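Local structure of transketolase (Campylobacter jejuni, 3L84) at residues G30-L35 / G66-L71; Y161-L166 / E391-A396; D180-S185 / T240-G245; P508-V513 / K570-R575; A517-E522 / N555-P560. The protein belongs to the thiamine diphosphate-dependent transketolase family and forms a homodimer whose subunits combine two thiamine diphosphate-binding-type domains with a C-terminal domain. One frame throughout, in Å; residues are numbered along the deposited sequence.

Interaction 1: residues G30-L35 / G66-L71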
# COMPACT_ATOMS: atom_id res chain seq x y z
N GLY A 30 -10.52 2.02 26.33
CA GLY A 30 -11.51 0.95 26.25
C GLY A 30 -10.92 -0.42 26.07
O GLY A 30 -11.30 -1.36 26.78
N ALA A 31 -10.02 -0.55 25.10
CA ALA A 31 -9.35 -1.84 24.90
C ALA A 31 -8.46 -2.29 26.08
O ALA A 31 -8.51 -3.45 26.45
CB ALA A 31 -8.61 -1.89 23.56
N PRO A 32 -7.68 -1.38 26.68
CA PRO A 32 -6.97 -1.77 27.91
C PRO A 32 -7.87 -2.41 28.95
O PRO A 32 -7.52 -3.42 29.55
CB PRO A 32 -6.37 -0.46 28.36
CG PRO A 32 -6.04 0.22 27.02
CD PRO A 32 -7.20 -0.11 26.13
N LEU A 33 -9.03 -1.80 29.18
CA LEU A 33 -9.98 -2.33 30.15
C LEU A 33 -10.56 -3.67 29.69
O LEU A 33 -10.75 -4.56 30.52
CB LEU A 33 -11.10 -1.33 30.47
CG LEU A 33 -10.84 -0.41 31.66
CD1 LEU A 33 -9.55 0.42 31.49
CD2 LEU A 33 -12.02 0.51 31.87
N GLY A 34 -10.81 -3.81 28.40
CA GLY A 34 -11.33 -5.05 27.85
C GLY A 34 -10.33 -6.19 27.89
O GLY A 34 -10.75 -7.33 27.97
N LEU A 35 -9.05 -5.86 27.85
CA LEU A 35 -7.98 -6.85 27.74
C LEU A 35 -7.28 -7.14 29.07
O LEU A 35 -6.42 -8.02 29.16
CB LEU A 35 -6.92 -6.40 26.72
CG LEU A 35 -7.40 -6.44 25.27
CD1 LEU A 35 -6.39 -5.69 24.41
CD2 LEU A 35 -7.55 -7.86 24.84
N GLY A 66 -1.76 -1.08 18.52
CA GLY A 66 -0.82 -0.22 19.26
C GLY A 66 -1.55 0.85 20.04
O GLY A 66 -0.99 1.40 20.99
N HIS A 67 -2.78 1.13 19.67
CA HIS A 67 -3.63 2.05 20.44
C HIS A 67 -3.77 1.64 21.89
O HIS A 67 -4.02 2.52 22.70
CB HIS A 67 -5.00 2.26 19.79
CG HIS A 67 -5.75 1.01 19.57
ND1 HIS A 67 -6.60 0.46 20.51
CD2 HIS A 67 -5.74 0.15 18.53
CE1 HIS A 67 -7.11 -0.67 20.02
NE2 HIS A 67 -6.58 -0.88 18.83
N ALA A 68 -3.61 0.36 22.21
CA ALA A 68 -3.69 -0.13 23.58
C ALA A 68 -2.38 -0.00 24.36
O ALA A 68 -2.15 -0.70 25.37
CB ALA A 68 -4.23 -1.59 23.57
N SER A 69 -1.53 0.91 23.91
CA SER A 69 -0.24 1.20 24.52
C SER A 69 -0.29 1.40 26.03
O SER A 69 0.63 0.98 26.70
CB SER A 69 0.35 2.42 23.84
OG SER A 69 -0.54 3.51 23.96
N ALA A 70 -1.33 2.05 26.57
CA ALA A 70 -1.32 2.28 28.00
C ALA A 70 -1.29 0.97 28.79
O ALA A 70 -0.68 0.86 29.85
CB ALA A 70 -2.55 3.11 28.41
N LEU A 71 -1.95 -0.04 28.27
CA LEU A 71 -1.96 -1.35 28.94
C LEU A 71 -0.58 -2.00 28.87
O LEU A 71 -0.09 -2.56 29.85
CB LEU A 71 -3.00 -2.28 28.31
CG LEU A 71 -3.13 -3.66 28.94
CD1 LEU A 71 -3.65 -3.56 30.37
CD2 LEU A 71 -4.05 -4.62 28.10
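Pro32 and Leu71 join two helices of the thiamine diphosphate-binding domain, an alpha/beta fold built on a parallel sheet. Pro32 lies in the first turn of helix 30-42, where a residue without an N-H forfeits no helical bond; Leu71 is in the first turn of helix 69-79, which follows edge strand 60-63. The leucine can be traced outward. Its CB is 3.8 Å from CB of Pro32 and also approaches CG of the same ring, so the puckered, rigid proline ring meets it with CB and CG. CG stands anti to the backbone N (chi1 -178°), and there the side chain forks. CD1 lies 4.0 Å from the carbonyl O of Pro32, while CD2 comes within 3.6 Å of CB of Leu35, three residues further along that helix. One branched residue thereby touches two neighbours. Ser17 of helix 3-24 packs against both Pro32 and Leu71. Ala68, at the N-cap position, is small enough to place its CB 4.2 Å from CD of Pro32. At the N-terminal end of both segments the ring of His67, which also meets the rings of His28 and His256, presents its edge to Ala31, with CE1 4.0 Å from the methyl CB.

Interaction 2: residues Y161-L166 / E391-A396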
# COMPACT_ATOMS: atom_id res chain seq x y z
N TYR A 161 -4.77 -11.50 6.70
CA TYR A 161 -5.10 -12.71 5.98
C TYR A 161 -3.85 -13.27 5.29
O TYR A 161 -3.59 -14.47 5.28
CB TYR A 161 -6.17 -12.46 4.91
CG TYR A 161 -7.50 -11.96 5.36
CD1 TYR A 161 -8.57 -12.82 5.50
CD2 TYR A 161 -7.75 -10.60 5.53
CE1 TYR A 161 -9.84 -12.34 5.83
CE2 TYR A 161 -8.99 -10.11 5.87
CZ TYR A 161 -10.05 -10.99 5.99
OH TYR A 161 -11.30 -10.46 6.29
N GLU A 162 -3.05 -12.36 4.72
CA GLU A 162 -1.83 -12.79 4.03
C GLU A 162 -0.89 -13.45 4.99
O GLU A 162 -0.35 -14.52 4.70
CB GLU A 162 -1.10 -11.55 3.48
CG GLU A 162 -1.74 -10.80 2.27
CD GLU A 162 -0.93 -9.61 1.81
OE1 GLU A 162 0.21 -9.41 2.24
OE2 GLU A 162 -1.45 -8.82 0.99
N ALA A 163 -0.64 -12.82 6.13
CA ALA A 163 0.32 -13.39 7.07
C ALA A 163 -0.15 -14.69 7.69
O ALA A 163 0.62 -15.64 7.86
CB ALA A 163 0.63 -12.37 8.18
N CYS A 164 -1.43 -14.74 8.02
CA CYS A 164 -1.98 -15.95 8.62
C CYS A 164 -2.01 -17.11 7.61
O CYS A 164 -1.88 -18.27 7.99
CB CYS A 164 -3.34 -15.67 9.20
SG CYS A 164 -3.24 -14.62 10.70
N SER A 165 -2.13 -16.80 6.32
CA SER A 165 -2.01 -17.80 5.29
C SER A 165 -0.65 -18.48 5.41
O SER A 165 -0.55 -19.70 5.46
CB SER A 165 -2.16 -17.16 3.90
OG SER A 165 -2.34 -18.17 2.90
N LEU A 166 0.42 -17.68 5.49
CA LEU A 166 1.75 -18.23 5.66
C LEU A 166 1.93 -18.97 7.00
O LEU A 166 2.66 -19.97 7.06
CB LEU A 166 2.80 -17.10 5.54
CG LEU A 166 3.15 -16.65 4.13
CD1 LEU A 166 3.89 -15.36 4.14
CD2 LEU A 166 4.00 -17.72 3.45
N GLU A 391 3.06 -9.03 -0.93
CA GLU A 391 4.11 -8.04 -0.73
C GLU A 391 4.06 -7.42 0.65
O GLU A 391 5.08 -7.23 1.30
CB GLU A 391 4.07 -6.92 -1.78
CG GLU A 391 4.33 -7.33 -3.21
CD GLU A 391 3.08 -7.79 -3.93
OE1 GLU A 391 1.96 -7.80 -3.34
OE2 GLU A 391 3.21 -8.14 -5.13
N HIS A 392 2.86 -7.07 1.08
CA HIS A 392 2.72 -6.32 2.33
C HIS A 392 3.11 -7.18 3.52
O HIS A 392 3.93 -6.78 4.35
CB HIS A 392 1.32 -5.78 2.43
CG HIS A 392 1.09 -4.66 3.37
ND1 HIS A 392 2.04 -3.94 4.06
CD2 HIS A 392 -0.11 -4.09 3.66
CE1 HIS A 392 1.41 -2.98 4.75
NE2 HIS A 392 0.13 -3.08 4.54
N ALA A 393 2.54 -8.37 3.62
CA ALA A 393 2.92 -9.29 4.70
C ALA A 393 4.40 -9.62 4.62
O ALA A 393 5.04 -9.76 5.66
CB ALA A 393 2.05 -10.55 4.67
N MSE A 394 4.96 -9.79 3.43
CA MSE A 394 6.40 -10.05 3.33
C MSE A 394 7.21 -9.00 4.06
O MSE A 394 8.11 -9.30 4.88
CB MSE A 394 6.84 -10.08 1.85
CG MSE A 394 8.34 -10.09 1.67
SE MSE A 394 8.87 -10.20 -0.20
CE MSE A 394 8.25 -8.42 -0.77
N ALA A 395 6.92 -7.74 3.77
CA ALA A 395 7.70 -6.68 4.43
C ALA A 395 7.48 -6.64 5.94
O ALA A 395 8.43 -6.43 6.69
CB ALA A 395 7.36 -5.32 3.78
N ALA A 396 6.26 -6.81 6.42
CA ALA A 396 5.98 -6.82 7.86
C ALA A 396 6.62 -8.03 8.54
O ALA A 396 7.12 -7.95 9.67
CB ALA A 396 4.46 -6.75 8.12
O HOH W 1 0.31 -7.27 -0.40
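Glu162 reaches out from helix 158-169 to the beginning of helix 391-404, and its first carbon already touches: CB is 3.5 Å from CB of Ala393. Beyond CG the chain is fully extended (chi2 -180°), the length needed to bring a carboxylate up to main-chain atoms of another helix. OE1 accepts from Ala393 N at 2.9 Å, with 160° at the hydrogen, and the donor meets it nearly in line with the C-O bond. OE2 is hydrogen-bonded to a water 2.7 Å away, and that water accepts from His392 N at 3.0 Å. Two N-H groups of the first helical turn, which have no carbonyl partner a turn earlier in their own helix, are thus satisfied by one glutamate, directly and through water. OE2 is also gripped by Gly158 N of the second subunit. The contact is a helix-helix crossing between the thiamine diphosphate-binding and pyrimidine-binding domains of one chain, the short axes 8.7 Å apart at closest and inclined at 70°. Next in sequence, Ala163 occupies the crossing itself: its CB lies 4.2 Å from CB of Ala393, and its backbone N is 3.8 Å from that same methyl, so small residues on both helices allow the close approach. Further on, Ser165 directs OG to NH2 of Arg390, directly preceding Glu391, and to Glu196 of the second subunit.

Interaction 3: residues D180-S185 / T240-G245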
# COMPACT_ATOMS: atom_id res chain seq x y z
N ASP A 180 -9.39 -9.95 20.39
CA ASP A 180 -10.30 -9.25 21.28
C ASP A 180 -11.58 -8.98 20.52
O ASP A 180 -11.72 -7.99 19.77
CB ASP A 180 -9.65 -7.92 21.71
CG ASP A 180 -10.53 -7.14 22.65
OD1 ASP A 180 -11.50 -7.77 23.13
OD2 ASP A 180 -10.28 -5.93 22.86
N SER A 181 -12.54 -9.87 20.70
CA SER A 181 -13.82 -9.78 20.01
C SER A 181 -14.81 -9.03 20.91
O SER A 181 -15.47 -9.63 21.76
CB SER A 181 -14.32 -11.17 19.68
OG SER A 181 -15.54 -11.09 18.99
N ASN A 182 -14.88 -7.71 20.74
CA ASN A 182 -15.70 -6.84 21.58
C ASN A 182 -16.90 -6.19 20.87
O ASN A 182 -17.60 -5.39 21.48
CB ASN A 182 -14.82 -5.80 22.29
CG ASN A 182 -14.17 -4.82 21.37
OD1 ASN A 182 -14.49 -4.76 20.17
ND2 ASN A 182 -13.21 -4.03 21.91
N ASN A 183 -17.12 -6.61 19.62
CA ASN A 183 -18.35 -6.23 18.90
C ASN A 183 -18.36 -4.77 18.45
O ASN A 183 -19.38 -4.33 17.95
CB ASN A 183 -19.61 -6.50 19.77
CG ASN A 183 -20.90 -6.66 18.95
OD1 ASN A 183 -21.99 -6.21 19.35
ND2 ASN A 183 -20.78 -7.30 17.79
N ILE A 184 -17.26 -4.02 18.66
CA ILE A 184 -17.22 -2.58 18.43
C ILE A 184 -16.10 -2.23 17.45
O ILE A 184 -15.04 -2.83 17.48
CB ILE A 184 -17.01 -1.84 19.80
CG1 ILE A 184 -18.26 -1.99 20.68
CG2 ILE A 184 -16.69 -0.36 19.62
CD1 ILE A 184 -19.50 -1.40 20.07
N SER A 185 -16.35 -1.24 16.60
CA SER A 185 -15.29 -0.54 15.89
C SER A 185 -15.58 0.97 15.97
O SER A 185 -16.48 1.41 16.70
CB SER A 185 -15.10 -1.05 14.46
OG SER A 185 -16.12 -0.62 13.63
N THR A 240 -15.03 -10.10 24.73
CA THR A 240 -14.81 -9.14 25.80
C THR A 240 -15.80 -8.00 25.66
O THR A 240 -16.53 -7.84 24.66
CB THR A 240 -13.39 -8.53 25.81
OG1 THR A 240 -13.26 -7.69 24.67
CG2 THR A 240 -12.35 -9.57 25.81
N THR A 241 -15.91 -7.25 26.76
CA THR A 241 -16.69 -6.04 26.82
C THR A 241 -15.70 -4.87 26.78
O THR A 241 -14.84 -4.75 27.65
CB THR A 241 -17.50 -5.99 28.12
OG1 THR A 241 -18.47 -7.06 28.10
CG2 THR A 241 -18.21 -4.67 28.26
N ILE A 242 -15.80 -4.02 25.77
CA ILE A 242 -14.93 -2.86 25.74
C ILE A 242 -15.24 -2.00 26.98
O ILE A 242 -16.37 -1.90 27.42
CB ILE A 242 -15.04 -2.05 24.43
CG1 ILE A 242 -13.82 -1.14 24.29
CG2 ILE A 242 -16.36 -1.26 24.32
CD1 ILE A 242 -13.77 -0.40 22.95
N ALA A 243 -14.18 -1.47 27.58
CA ALA A 243 -14.30 -0.67 28.80
C ALA A 243 -14.91 -1.47 29.96
O ALA A 243 -15.58 -0.94 30.84
CB ALA A 243 -15.07 0.63 28.53
N LYS A 244 -14.66 -2.77 29.95
CA LYS A 244 -15.09 -3.62 31.08
C LYS A 244 -14.66 -3.03 32.41
O LYS A 244 -13.49 -2.68 32.59
CB LYS A 244 -14.52 -5.03 30.93
CG LYS A 244 -14.87 -6.02 32.06
CD LYS A 244 -16.34 -6.47 32.05
CE LYS A 244 -16.59 -7.51 33.09
NZ LYS A 244 -18.03 -7.93 33.10
N GLY A 245 -15.61 -2.85 33.30
CA GLY A 245 -15.36 -2.26 34.61
C GLY A 245 -15.75 -0.80 34.70
O GLY A 245 -15.78 -0.24 35.82
O HOH W 2 -12.13 -4.92 24.51
O HOH W 3 -18.05 -4.40 23.93
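Ser181 and Thr240 supply the main-chain hydrogen bond of this contact, Thr240 N to Ser181 O at 3.0 Å. It continues the pairing of the parallel neighbours 175-181 and 234-239 just where these strands run out, at the C-terminal edge of the sheet, the edge at which thiamine diphosphate folds commonly place their cofactor. Close by, Asn182 CA-H points at Thr240 O in a weak CA-H...O contact of 3.3 Å.

Among side chains, the hydroxyl OG1 of Thr240 donates to OD1 of Asp180, the two side chains crossing at about a right angle; the modelled separation of 2.3 Å is so short that its exact value is doubtful. Asn182 folds back on its own chain in an Asx turn: OD1 accepts from Ile184 N at 3.2 Å, the donor standing above the amide's carbonyl plane. That fold leaves ND2 against the aliphatic flank of Ile242, 3.7 Å from its CB.

Two waters complete the polar set. One donates to Asp180 OD2 (2.7 Å) and to Thr240 OG1, and accepts from Asn182 ND2; the other donates to Asn182 O and accepts from Ile242 N at 2.9 Å. Asp, Asn and Thr suit this place because short polar side chains can share a water between them. The chemistry implies a junction in which solvent molecules act as structural parts, matching donors to acceptors that the two segments do not pair directly.

Interaction 4: residues P508-V513 / K570-R575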
# COMPACT_ATOMS: atom_id res chain seq x y z
N PRO A 508 35.37 6.82 -10.90
CA PRO A 508 35.11 8.17 -10.42
C PRO A 508 36.31 9.11 -10.64
O PRO A 508 37.47 8.70 -10.50
CB PRO A 508 34.87 7.97 -8.93
CG PRO A 508 34.45 6.55 -8.80
CD PRO A 508 35.21 5.82 -9.82
N VAL A 509 36.03 10.36 -11.01
CA VAL A 509 36.99 11.46 -11.10
C VAL A 509 37.18 12.17 -9.76
O VAL A 509 38.27 12.58 -9.38
CB VAL A 509 36.50 12.50 -12.15
CG1 VAL A 509 37.36 13.74 -12.15
CG2 VAL A 509 36.44 11.86 -13.54
N PHE A 510 36.09 12.37 -9.04
CA PHE A 510 36.13 13.07 -7.76
C PHE A 510 34.90 12.61 -6.98
O PHE A 510 33.80 12.57 -7.51
CB PHE A 510 36.14 14.60 -7.92
CG PHE A 510 36.01 15.31 -6.61
CD1 PHE A 510 37.08 15.38 -5.74
CD2 PHE A 510 34.81 15.84 -6.22
CE1 PHE A 510 36.94 16.00 -4.50
CE2 PHE A 510 34.68 16.48 -5.01
CZ PHE A 510 35.73 16.54 -4.16
N GLY A 511 35.10 12.25 -5.71
CA GLY A 511 34.06 11.68 -4.89
C GLY A 511 33.74 10.24 -5.21
O GLY A 511 34.37 9.63 -6.10
N ASP A 512 32.78 9.64 -4.51
CA ASP A 512 32.41 8.27 -4.81
C ASP A 512 30.96 8.04 -4.36
O ASP A 512 30.28 8.96 -3.88
CB ASP A 512 33.40 7.25 -4.16
CG ASP A 512 33.59 5.98 -5.00
OD1 ASP A 512 32.70 5.58 -5.74
OD2 ASP A 512 34.71 5.42 -4.89
N VAL A 513 30.51 6.81 -4.44
CA VAL A 513 29.15 6.44 -4.08
C VAL A 513 28.83 6.82 -2.64
O VAL A 513 27.70 7.24 -2.36
CB VAL A 513 28.93 4.93 -4.35
CG1 VAL A 513 27.55 4.46 -3.87
CG2 VAL A 513 29.08 4.60 -5.86
N LYS A 570 28.79 21.91 1.67
CA LYS A 570 28.60 22.84 0.56
C LYS A 570 29.77 22.84 -0.41
O LYS A 570 29.58 22.88 -1.62
CB LYS A 570 28.35 24.26 1.09
N ALA A 571 30.97 22.77 0.12
CA ALA A 571 32.16 22.70 -0.73
C ALA A 571 32.10 21.51 -1.71
O ALA A 571 32.46 21.64 -2.88
CB ALA A 571 33.43 22.67 0.11
N TYR A 572 31.68 20.35 -1.23
CA TYR A 572 31.58 19.17 -2.07
C TYR A 572 30.49 19.36 -3.15
O TYR A 572 30.72 19.15 -4.35
CB TYR A 572 31.27 17.95 -1.19
CG TYR A 572 31.22 16.69 -2.02
CD1 TYR A 572 32.37 16.00 -2.34
CD2 TYR A 572 30.03 16.21 -2.50
CE1 TYR A 572 32.35 14.91 -3.13
CE2 TYR A 572 29.98 15.08 -3.31
CZ TYR A 572 31.16 14.44 -3.62
OH TYR A 572 31.20 13.34 -4.42
N GLN A 573 29.32 19.81 -2.73
CA GLN A 573 28.21 20.00 -3.66
C GLN A 573 28.58 21.02 -4.73
O GLN A 573 28.26 20.82 -5.90
CB GLN A 573 26.93 20.45 -2.93
CG GLN A 573 26.38 19.38 -1.94
CD GLN A 573 25.13 19.80 -1.20
OE1 GLN A 573 24.83 20.97 -1.11
NE2 GLN A 573 24.40 18.83 -0.64
N GLU A 574 29.25 22.08 -4.33
CA GLU A 574 29.62 23.15 -5.25
C GLU A 574 30.67 22.72 -6.26
O GLU A 574 30.70 23.25 -7.39
CB GLU A 574 30.12 24.39 -4.48
CG GLU A 574 29.01 25.08 -3.77
CD GLU A 574 29.43 26.31 -3.00
OE1 GLU A 574 30.65 26.55 -2.85
OE2 GLU A 574 28.52 27.03 -2.54
N ARG A 575 31.55 21.81 -5.89
CA ARG A 575 32.48 21.26 -6.86
C ARG A 575 31.74 20.47 -7.94
O ARG A 575 32.06 20.57 -9.12
CB ARG A 575 33.53 20.39 -6.22
CG ARG A 575 34.48 19.85 -7.25
CD ARG A 575 35.86 19.59 -6.74
NE ARG A 575 36.61 18.90 -7.78
CZ ARG A 575 37.79 18.34 -7.58
NH1 ARG A 575 38.36 18.40 -6.38
NH2 ARG A 575 38.38 17.69 -8.58
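The guanidinium of Arg575 lies flat on the ring of Phe510, their planes only 14° apart, a stacked cation-pi pair between a loop and a helix of the C-terminal region. The loop 508-513 leads into edge strand 518-521 of the C-terminal domain's mixed sheet, and Val509 and Phe510 both face Leu519 in a classic beta bulge; helix 570-576 supplies the other half. CZ of Arg575 is 3.8 Å from the centroid of the Phe510 ring, over its face. NH1 is displaced toward the rim, 3.3 Å from CD1 of Phe510, while the methylene CD adds a CH-pi contact on the same ring. Arginine suits the spot because its extended chain, straight from CG to NE, lays carbons as well as charge across the aromatic face and still leaves NH2 for a salt bridge with Glu522.

Tyr572, one turn earlier on the helix, meets the same phenylalanine differently. The two rings are slid apart, centroids 5.3 Å distant and planes at 30°, so that they barely overlap and touch mainly where CE2 of Phe510 comes 3.4 Å from CE1 of Tyr572. The tyrosine reaches further still and spends its hydroxyl on the carbonyl O of Ala517. Next to that hydroxyl the loop needs a residue without a side chain and able to adopt a positive phi (75°): Gly511 provides both, its CA at the edge of the Tyr572 ring and 3.3 Å from OH.

Interaction 5: residues A517-E522 / N555-P560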
# COMPACT_ATOMS: atom_id res chain seq x y z
N ALA A 517 26.38 11.45 -4.54
CA ALA A 517 26.63 11.84 -5.93
C ALA A 517 28.11 12.08 -6.07
O ALA A 517 28.77 12.48 -5.08
CB ALA A 517 25.86 13.12 -6.30
N TYR A 518 28.67 11.84 -7.26
CA TYR A 518 30.11 12.06 -7.49
C TYR A 518 30.32 12.39 -8.96
O TYR A 518 29.43 12.18 -9.80
CB TYR A 518 30.92 10.82 -7.05
CG TYR A 518 30.65 9.58 -7.85
CD1 TYR A 518 31.49 9.23 -8.89
CD2 TYR A 518 29.59 8.73 -7.56
CE1 TYR A 518 31.25 8.10 -9.65
CE2 TYR A 518 29.37 7.61 -8.31
CZ TYR A 518 30.21 7.27 -9.33
OH TYR A 518 30.03 6.14 -10.10
N LEU A 519 31.51 12.89 -9.27
CA LEU A 519 31.82 13.26 -10.66
C LEU A 519 32.38 12.09 -11.46
O LEU A 519 33.33 11.44 -11.04
CB LEU A 519 32.84 14.42 -10.69
CG LEU A 519 32.31 15.81 -10.40
CD1 LEU A 519 33.44 16.76 -10.14
CD2 LEU A 519 31.45 16.31 -11.58
N LEU A 520 31.78 11.83 -12.63
CA LEU A 520 32.30 10.90 -13.65
C LEU A 520 33.11 11.66 -14.71
O LEU A 520 33.94 11.07 -15.39
CB LEU A 520 31.16 10.17 -14.39
CG LEU A 520 30.47 9.15 -13.56
CD1 LEU A 520 29.24 8.66 -14.29
CD2 LEU A 520 31.41 7.98 -13.26
N LYS A 521 32.80 12.94 -14.89
CA LYS A 521 33.47 13.77 -15.90
C LYS A 521 33.51 15.15 -15.34
O LYS A 521 32.49 15.63 -14.81
CB LYS A 521 32.72 13.73 -17.24
CG LYS A 521 33.33 14.55 -18.35
CD LYS A 521 32.47 14.38 -19.60
CE LYS A 521 32.89 15.25 -20.75
NZ LYS A 521 32.30 14.66 -22.00
N GLU A 522 34.67 15.79 -15.40
CA GLU A 522 34.85 17.14 -14.87
C GLU A 522 35.60 17.95 -15.88
O GLU A 522 36.65 17.54 -16.35
CB GLU A 522 35.62 17.12 -13.55
CG GLU A 522 35.72 18.48 -12.82
CD GLU A 522 36.31 18.41 -11.43
OE1 GLU A 522 37.12 17.51 -11.15
OE2 GLU A 522 35.98 19.28 -10.60
N ASN A 555 30.31 18.97 -16.87
CA ASN A 555 30.44 17.96 -15.82
C ASN A 555 29.37 16.90 -16.00
O ASN A 555 28.29 17.19 -16.48
CB ASN A 555 30.28 18.59 -14.41
CG ASN A 555 31.50 19.35 -13.93
OD1 ASN A 555 32.53 19.47 -14.64
ND2 ASN A 555 31.42 19.83 -12.69
N VAL A 556 29.67 15.66 -15.57
CA VAL A 556 28.66 14.61 -15.47
C VAL A 556 28.77 14.04 -14.06
O VAL A 556 29.85 13.64 -13.62
CB VAL A 556 28.85 13.50 -16.50
CG1 VAL A 556 27.79 12.43 -16.31
CG2 VAL A 556 28.79 14.06 -17.95
N VAL A 557 27.64 14.03 -13.39
CA VAL A 557 27.48 13.54 -12.05
C VAL A 557 26.60 12.32 -12.03
O VAL A 557 25.49 12.34 -12.59
CB VAL A 557 26.84 14.64 -11.17
CG1 VAL A 557 26.42 14.08 -9.78
CG2 VAL A 557 27.76 15.86 -11.01
N SER A 558 27.10 11.26 -11.40
CA SER A 558 26.28 10.10 -11.08
C SER A 558 25.77 10.23 -9.64
O SER A 558 26.57 10.53 -8.73
CB SER A 558 27.06 8.80 -11.25
OG SER A 558 26.21 7.69 -10.93
N MSE A 559 24.48 10.07 -9.45
CA MSE A 559 23.85 10.21 -8.14
C MSE A 559 23.14 8.92 -7.77
O MSE A 559 21.89 8.83 -7.81
CB MSE A 559 22.88 11.39 -8.14
CG MSE A 559 22.32 11.74 -6.74
SE MSE A 559 20.88 12.99 -6.73
CE MSE A 559 19.62 11.86 -7.64
N PRO A 560 23.88 7.92 -7.32
CA PRO A 560 23.26 6.69 -6.88
C PRO A 560 22.41 6.85 -5.64
O PRO A 560 21.56 5.99 -5.41
CB PRO A 560 24.47 5.76 -6.66
CG PRO A 560 25.61 6.68 -6.42
CD PRO A 560 25.36 7.82 -7.35
O HOH W 4 33.90 20.86 -11.10
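Val556 and the pair Leu520-Lys521 mark the close-knit part of this contact, where strand 518-521 runs antiparallel to strand 554-558. The carbonyl O of Val556 accepts twice, from Leu520 N at 2.8 Å and from Lys521 N at 3.3 Å, the latter in the carbonyl plane on a lone pair. Toward Pro560, Tyr518 and Ser558 exchange a pair of backbone bonds. The ring of Tyr518, its CG set between backbone N and carbonyl carbon (chi1 65°), lies with one face over the small CB of Ser558, 3.9 Å from CE2; both hydroxyls bond to Glu478. On the sheet face carrying Leu519 and Val557, CD2 of Leu519 is 3.8 Å from CG2 of Val557; at its end CB of Ala517 is 3.7 Å from CG1 of that valine, and Leu576 packs against all three.

The far end is looser and wetter. Glu522 and Asn555 lie side by side, their carboxylate and amide planes 71° apart, and a water joins them, donating to Glu522 OE2 at 2.7 Å and accepting from Asn555 ND2 at 3.1 Å, while OE1 of Glu522 forms a salt bridge with NH2 of Arg575. Asparagine suits the start of strand 554-558 because it both donates and accepts, OD1 taking Ser523 N. Lys521 extends past Val556, on the face toward helix 537-549. Two residues opposite one define a classic beta bulge, here in the antiparallel edge strand of the transketolase C-terminal domain's mixed sheet.

How the interactions relate
The five contacts run from one end of the subunit to the other. Interactions 1 and 3, centres 10 Å apart in the thiamine diphosphate-binding domain, touch directly: Gly30 at the start of helix 30-42 pairs by backbone with Ala243. Interaction 2 lies nearer the chain's centre, its centre about 25 and 26 Å from theirs, and joins that domain to the pyrimidine-binding one beside the second subunit; interaction 3 is nested within its loop. Interactions 4 and 5 form a second cluster, centres 8 Å apart and more than 50 Å from interactions 1 and 3. Interaction 5 is nested within the loop closed by interaction 4, and the two touch through Tyr572-Ala517 and Arg575-Glu522, so loop, edge strand and helix 570-576 hold together.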